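Local coordinates for acidocalcisomal pyrophosphatase (Trypanosoma cruzi, PDB 5CUV), which probably hydrolyses inorganic diphosphate to orthophosphate, with magnesium as its cofactor, as do other members of the PPase family, at residues G93-E96 and E97-E101; V116-M119 and K120-N124. All coordinates share one frame; numbering follows the deposited sequence.

Contact 1: residues G93-E96 and E97-E101; sequences GYLE and ERKIE
Glu96 and Arg98 meet through an ionic pair, with Arg98 NH1 2.8 Å from Glu96 OE1. The two side chains run side by side in the same direction, and their carboxylate and guanidinium planes are almost coplanar, 7° apart. NH1 comes to the syn side of OE1, somewhat tilted from both planes. Arg98 can reach back because its CG stands between backbone N and carbonyl carbon (chi1 82°) and the chain bends again further out.

The backbone is joined through Glu96 O, which takes two N-H groups of the first helical turn. Lys99 N, 2.8 Å from Glu96 O, approaches above the carbonyl plane, whereas Ile100 N lies in that plane, 3.3 Å from the same oxygen.

Apolar contact forms on the buried side. Leu95 CB rests 4.0 Å from Ile100 CG1, while Leu95 CD2 lies 4.0 Å from Lys99 CB, the Leu95 and Lys99 side chains crossing at about a right angle. Branched aliphatic groups suit this place, since Phe84 of helix 73-87 lies against both Leu95 and Ile100. Leu95 also pairs through its backbone with Ile130.

The ionic pair outside and the aliphatic contact inside lie where strand 95-96 gives way to helix 97-106, an order consistent with an EF-hand; Lys99, twelfth counting from Asp88, where calcium-binding loops normally carry glutamate, suggests that this loop is not a classical calcium site.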
ATOM      1  N   GLY A  93      42.595  25.953 -38.229  1.00 59.21           N
ATOM      2  CA  GLY A  93      41.992  25.526 -39.497  1.00 56.04           C
ATOM      3  C   GLY A  93      42.172  24.071 -39.929  1.00 53.81           C
ATOM      4  O   GLY A  93      41.711  23.671 -41.005  1.00 54.36           O
ATOM      5  N   TYR A  94      42.827  23.269 -39.104  1.00 51.36           N
ATOM      6  CA  TYR A  94      43.064  21.879 -39.454  1.00 49.82           C
ATOM      7  C   TYR A  94      43.540  21.281 -38.157  1.00 48.40           C
ATOM      8  O   TYR A  94      43.733  22.023 -37.198  1.00 47.88           O
ATOM      9  CB  TYR A  94      44.173  21.790 -40.521  1.00 51.45           C
ATOM     10  CG  TYR A  94      45.554  22.225 -40.009  1.00 52.26           C
ATOM     11  CD1 TYR A  94      46.291  21.397 -39.160  1.00 52.52           C
ATOM     12  CD2 TYR A  94      46.036  23.517 -40.236  1.00 52.48           C
ATOM     13  CE1 TYR A  94      47.435  21.837 -38.539  1.00 52.89           C
ATOM     14  CE2 TYR A  94      47.189  23.965 -39.613  1.00 53.19           C
ATOM     15  CZ  TYR A  94      47.881  23.119 -38.756  1.00 53.74           C
ATOM     16  OH  TYR A  94      49.000  23.560 -38.065  1.00 55.08           O
ATOM     17  N   LEU A  95      43.732  19.960 -38.131  1.00 47.30           N
ATOM     18  CA  LEU A  95      44.223  19.256 -36.936  1.00 46.92           C
ATOM     19  C   LEU A  95      45.321  18.215 -37.210  1.00 47.94           C
ATOM     20  O   LEU A  95      45.353  17.605 -38.283  1.00 47.67           O
ATOM     21  CB  LEU A  95      43.079  18.524 -36.242  1.00 45.67           C
ATOM     22  CG  LEU A  95      42.088  19.307 -35.414  1.00 44.15           C
ATOM     23  CD1 LEU A  95      40.969  18.377 -35.068  1.00 42.86           C
ATOM     24  CD2 LEU A  95      42.766  19.876 -34.190  1.00 42.84           C
ATOM     25  N   GLU A  96      46.198  17.996 -36.232  1.00 48.69           N
ATOM     26  CA  GLU A  96      47.232  16.985 -36.390  1.00 49.81           C
ATOM     27  C   GLU A  96      46.545  15.621 -36.300  1.00 49.50           C
ATOM     28  O   GLU A  96      45.568  15.461 -35.591  1.00 48.67           O
ATOM     29  CB  GLU A  96      48.313  17.127 -35.306  1.00 51.73           C
ATOM     30  CG  GLU A  96      48.904  18.572 -35.216  1.00 54.79           C
ATOM     31  CD  GLU A  96      50.094  18.738 -34.232  1.00 56.57           C
ATOM     32  OE1 GLU A  96      50.394  17.800 -33.426  1.00 57.14           O
ATOM     33  OE2 GLU A  96      50.721  19.838 -34.273  1.00 56.45           O
ATOM     34  N   GLU A  97      47.062  14.642 -37.031  1.00 49.47           N
ATOM     35  CA  GLU A  97      46.489  13.317 -37.057  1.00 49.11           C
ATOM     36  C   GLU A  97      46.374  12.626 -35.708  1.00 49.17           C
ATOM     37  O   GLU A  97      45.760  11.568 -35.608  1.00 49.88           O
ATOM     38  CB  GLU A  97      47.302  12.435 -38.002  1.00 50.32           C
ATOM     39  CG  GLU A  97      47.375  12.949 -39.455  1.00 52.41           C
ATOM     40  CD  GLU A  97      48.352  12.129 -40.324  1.00 53.40           C
ATOM     41  OE1 GLU A  97      48.187  12.100 -41.580  1.00 52.46           O
ATOM     42  OE2 GLU A  97      49.290  11.526 -39.735  1.00 53.22           O
ATOM     43  N   ARG A  98      46.969  13.187 -34.666  1.00 49.49           N
ATOM     44  CA  ARG A  98      46.911  12.542 -33.354  1.00 49.57           C
ATOM     45  C   ARG A  98      45.618  13.035 -32.675  1.00 48.71           C
ATOM     46  O   ARG A  98      45.069  12.377 -31.786  1.00 47.50           O
ATOM     47  CB  ARG A  98      48.167  12.900 -32.512  1.00 50.46           C
ATOM     48  CG  ARG A  98      48.054  14.278 -31.812  1.00 53.32           C
ATOM     49  CD  ARG A  98      49.295  15.199 -31.833  1.00 53.98           C
ATOM     50  NE  ARG A  98      50.201  14.978 -30.709  1.00 54.67           N
ATOM     51  CZ  ARG A  98      51.021  15.905 -30.222  1.00 54.84           C
ATOM     52  NH1 ARG A  98      51.054  17.124 -30.750  1.00 54.15           N
ATOM     53  NH2 ARG A  98      51.823  15.599 -29.210  1.00 55.67           N
ATOM     54  N   LYS A  99      45.142  14.195 -33.121  1.00 47.96           N
ATOM     55  CA  LYS A  99      43.939  14.783 -32.568  1.00 47.98           C
ATOM     56  C   LYS A  99      42.767  14.131 -33.242  1.00 47.53           C
ATOM     57  O   LYS A  99      41.880  13.615 -32.582  1.00 48.01           O
ATOM     58  CB  LYS A  99      43.925  16.289 -32.789  1.00 49.04           C
ATOM     59  CG  LYS A  99      44.439  17.036 -31.591  1.00 51.05           C
ATOM     60  CD  LYS A  99      43.780  16.515 -30.318  1.00 53.75           C
ATOM     61  CE  LYS A  99      44.328  17.218 -29.082  1.00 55.02           C
ATOM     62  NZ  LYS A  99      45.832  17.063 -29.045  1.00 57.24           N
ATOM     63  N   ILE A 100      42.762  14.167 -34.562  1.00 46.67           N
ATOM     64  CA  ILE A 100      41.727  13.521 -35.346  1.00 46.26           C
ATOM     65  C   ILE A 100      41.529  12.090 -34.784  1.00 47.17           C
ATOM     66  O   ILE A 100      40.430  11.554 -34.811  1.00 46.64           O
ATOM     67  CB  ILE A 100      42.165  13.403 -36.837  1.00 45.16           C
ATOM     68  CG1 ILE A 100      42.210  14.796 -37.493  1.00 44.07           C
ATOM     69  CG2 ILE A 100      41.299  12.360 -37.536  1.00 44.12           C
ATOM     70  CD1 ILE A 100      41.050  15.131 -38.389  1.00 44.03           C
ATOM     71  N   GLU A 101      42.590  11.469 -34.280  1.00 47.95           N
ATOM     72  CA  GLU A 101      42.463  10.118 -33.739  1.00 49.45           C
ATOM     73  C   GLU A 101      41.781  10.121 -32.358  1.00 50.21           C
ATOM     74  O   GLU A 101      41.087   9.162 -32.012  1.00 49.93           O
ATOM     75  CB  GLU A 101      43.838   9.458 -33.648  1.00 49.84           C
ATOM     76  CG  GLU A 101      43.883   8.081 -32.975  1.00 51.11           C
ATOM     77  CD  GLU A 101      45.335   7.588 -32.705  1.00 52.96           C
ATOM     78  OE1 GLU A 101      46.148   7.525 -33.678  1.00 51.84           O
ATOM     79  OE2 GLU A 101      45.651   7.263 -31.517  1.00 53.58           O
TER

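Contact 2: residues V116-M119 and K120-N124; sequences VKQM and KSEIN
Ser121 N and Lys117 O form a nearly straight hydrogen bond of 3.0 Å, the N-H···O angle being 174°. Its neighbours repeat the same i to i+4 pattern. Lys120 N bonds Val116 O at 3.1 Å, and Ile123 N bonds Met119 O at 3.0 Å. The corresponding bond from Glu122 N to Gln118 O is present as well, though the position of that oxygen is less certain.

Side chains one turn apart follow this backbone. Lys120 is extended beyond CG and runs alongside Val116, pointing the same way, with its CE and NZ each 3.9 Å from Val116 CG1. Val116 presents CG1 to that chain by setting it anti to its own backbone N (chi1 162°). A long aliphatic chain fits here, lying over a buried valine although Lys120 as a whole is exposed. On another side, Gln118 bends at chi2 and its amide comes beside the carboxylate of Glu122, the two planes 15° apart; both polar residues suit an exposed flank. How closely these two chains touch is doubtful, because Glu122 CG is modelled too near Gln118 O.

Met119, a selenomethionine in the crystal, and Ile123 supply the buried apolar face. Both touch Trp138 of helix 132-141 and Ile130 of strand 129-130. Asn124, just past the helix, has positive phi, a conformation asparagine tolerates well. An amphipathic helix entering a loop, followed by a short strand and helix 132-141, is consistent with the second helix-loop-helix of an EF-hand pair.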
ATOM      1  N   VAL A 116      44.050   3.360 -37.860  1.00 69.59           N
ATOM      2  CA  VAL A 116      44.696   4.666 -37.921  1.00 67.61           C
ATOM      3  C   VAL A 116      45.538   4.753 -39.181  1.00 66.25           C
ATOM      4  O   VAL A 116      45.544   5.773 -39.876  1.00 65.75           O
ATOM      5  CB  VAL A 116      45.580   4.922 -36.693  1.00 67.32           C
ATOM      6  CG1 VAL A 116      46.563   6.054 -36.969  1.00 67.58           C
ATOM      7  CG2 VAL A 116      44.699   5.278 -35.514  1.00 67.05           C
ATOM      8  N   LYS A 117      46.244   3.671 -39.478  1.00 64.61           N
ATOM      9  CA  LYS A 117      47.066   3.648 -40.664  1.00 62.48           C
ATOM     10  C   LYS A 117      46.158   3.902 -41.864  1.00 60.57           C
ATOM     11  O   LYS A 117      46.400   4.829 -42.627  1.00 59.26           O
ATOM     12  CB  LYS A 117      47.791   2.305 -40.758  1.00 63.46           C
ATOM     13  CG  LYS A 117      48.614   1.967 -39.479  1.00 64.64           C
ATOM     14  CD  LYS A 117      49.518   0.706 -39.612  1.00 66.65           C
ATOM     15  CE  LYS A 117      49.076  -0.474 -38.675  1.00 68.52           C
ATOM     16  NZ  LYS A 117      49.999  -1.696 -38.620  1.00 68.73           N
ATOM     17  N   GLN A 118      45.088   3.120 -41.994  1.00 59.85           N
ATOM     18  CA  GLN A 118      44.147   3.270 -43.105  1.00 59.69           C
ATOM     19  C   GLN A 118      43.613   4.684 -43.279  1.00 59.07           C
ATOM     20  O   GLN A 118      43.399   5.109 -44.394  1.00 58.33           O
ATOM     21  CB  GLN A 118      42.970   2.308 -42.965  1.00 60.66           C
ATOM     22  CG  GLN A 118      42.472   1.713 -44.304  1.00 62.64           C
ATOM     23  CD  GLN A 118      41.020   2.096 -44.713  1.00 63.69           C
ATOM     24  OE1 GLN A 118      40.440   1.484 -45.626  1.00 64.16           O
ATOM     25  NE2 GLN A 118      40.443   3.105 -44.048  1.00 64.32           N
HETATM   26  N   MSE A 119      43.378   5.424 -42.275  1.00 59.67           N
HETATM   27  CA  MSE A 119      43.050   6.784 -42.388  1.00 59.95           C
HETATM   28  C   MSE A 119      44.066   7.705 -42.881  1.00 57.99           C
HETATM   29  O   MSE A 119      43.825   8.551 -43.583  1.00 56.92           O
HETATM   30  CB  MSE A 119      42.855   7.126 -40.977  1.00 63.15           C
HETATM   31  CG  MSE A 119      42.253   8.445 -40.548  1.00 68.37           C
HETATM   32 SE   MSE A 119      43.507   9.701 -39.947  1.00 77.14          SE
HETATM   33  CE  MSE A 119      44.046   9.428 -38.224  1.00 75.12           C
ATOM     34  N   LYS A 120      45.243   7.564 -42.448  1.00 56.34           N
ATOM     35  CA  LYS A 120      46.344   8.386 -42.950  1.00 54.59           C
ATOM     36  C   LYS A 120      46.495   8.129 -44.448  1.00 53.28           C
ATOM     37  O   LYS A 120      46.520   9.059 -45.251  1.00 52.60           O
ATOM     38  CB  LYS A 120      47.675   8.068 -42.239  1.00 53.83           C
ATOM     39  CG  LYS A 120      47.690   8.426 -40.777  1.00 53.14           C
ATOM     40  CD  LYS A 120      49.016   8.149 -40.154  1.00 53.14           C
ATOM     41  CE  LYS A 120      48.998   8.631 -38.705  1.00 53.52           C
ATOM     42  NZ  LYS A 120      49.933   7.877 -37.777  1.00 53.95           N
ATOM     43  N   SER A 121      46.595   6.857 -44.819  1.00 53.09           N
ATOM     44  CA  SER A 121      46.729   6.474 -46.221  1.00 52.83           C
ATOM     45  C   SER A 121      45.636   7.158 -47.069  1.00 53.43           C
ATOM     46  O   SER A 121      45.916   7.720 -48.118  1.00 52.98           O
ATOM     47  CB  SER A 121      46.626   4.978 -46.322  1.00 51.60           C
ATOM     48  OG  SER A 121      46.861   4.589 -47.640  1.00 52.65           O
ATOM     49  N   GLU A 122      44.399   7.121 -46.574  1.00 54.33           N
ATOM     50  CA  GLU A 122      43.232   7.740 -47.200  1.00 54.55           C
ATOM     51  C   GLU A 122      43.391   9.233 -47.359  1.00 54.05           C
ATOM     52  O   GLU A 122      43.111   9.789 -48.422  1.00 53.78           O
ATOM     53  CB  GLU A 122      41.986   7.537 -46.341  1.00 57.10           C
ATOM     54  CG  GLU A 122      41.504   6.117 -46.197  1.00 60.39           C
ATOM     55  CD  GLU A 122      40.943   5.599 -47.476  1.00 62.09           C
ATOM     56  OE1 GLU A 122      39.915   6.168 -47.929  1.00 62.85           O
ATOM     57  OE2 GLU A 122      41.546   4.642 -48.017  1.00 63.61           O
ATOM     58  N   ILE A 123      43.777   9.898 -46.278  1.00 53.93           N
ATOM     59  CA  ILE A 123      43.939  11.338 -46.339  1.00 54.27           C
ATOM     60  C   ILE A 123      45.270  11.697 -46.980  1.00 54.31           C
ATOM     61  O   ILE A 123      45.431  12.790 -47.537  1.00 54.99           O
ATOM     62  CB  ILE A 123      43.860  11.989 -44.952  1.00 53.88           C
ATOM     63  CG1 ILE A 123      42.662  11.440 -44.187  1.00 54.70           C
ATOM     64  CG2 ILE A 123      43.669  13.500 -45.110  1.00 52.77           C
ATOM     65  CD1 ILE A 123      41.373  12.267 -44.387  1.00 57.14           C
ATOM     66  N   ASN A 124      46.220  10.783 -46.922  1.00 54.10           N
ATOM     67  CA  ASN A 124      47.506  11.051 -47.510  1.00 55.09           C
ATOM     68  C   ASN A 124      47.902  12.521 -47.286  1.00 54.97           C
ATOM     69  O   ASN A 124      48.073  13.287 -48.235  1.00 55.56           O
ATOM     70  CB  ASN A 124      47.446  10.716 -49.001  1.00 56.97           C
ATOM     71  CG  ASN A 124      48.811  10.785 -49.681  1.00 59.05           C
ATOM     72  OD1 ASN A 124      49.871  10.495 -49.064  1.00 61.06           O
ATOM     73  ND2 ASN A 124      48.797  11.146 -50.963  1.00 58.54           N
TER

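Contact 1 precedes contact 2 along the chain, and their centres are 12 Å apart. They meet where helix 97-106 packs against helix 113-123: Met119 CE lies 3.8 Å from Glu97 O and 4.1 Å from Ile100 CG2, while Glu97 also touches Lys120 and Glu101 touches Val116. Ile130 adds to the shared core by touching both helices, and its strand 129-130 pairs antiparallel with strand 95-96, the pairing expected between two EF-hand loops. Both contacts belong to this N-terminal region, their centres about 48 and 52 Å from the chain's centre, and lie away from the magnesium ion held by Asp291, Asp296 and Asp328 and from the malate pocket.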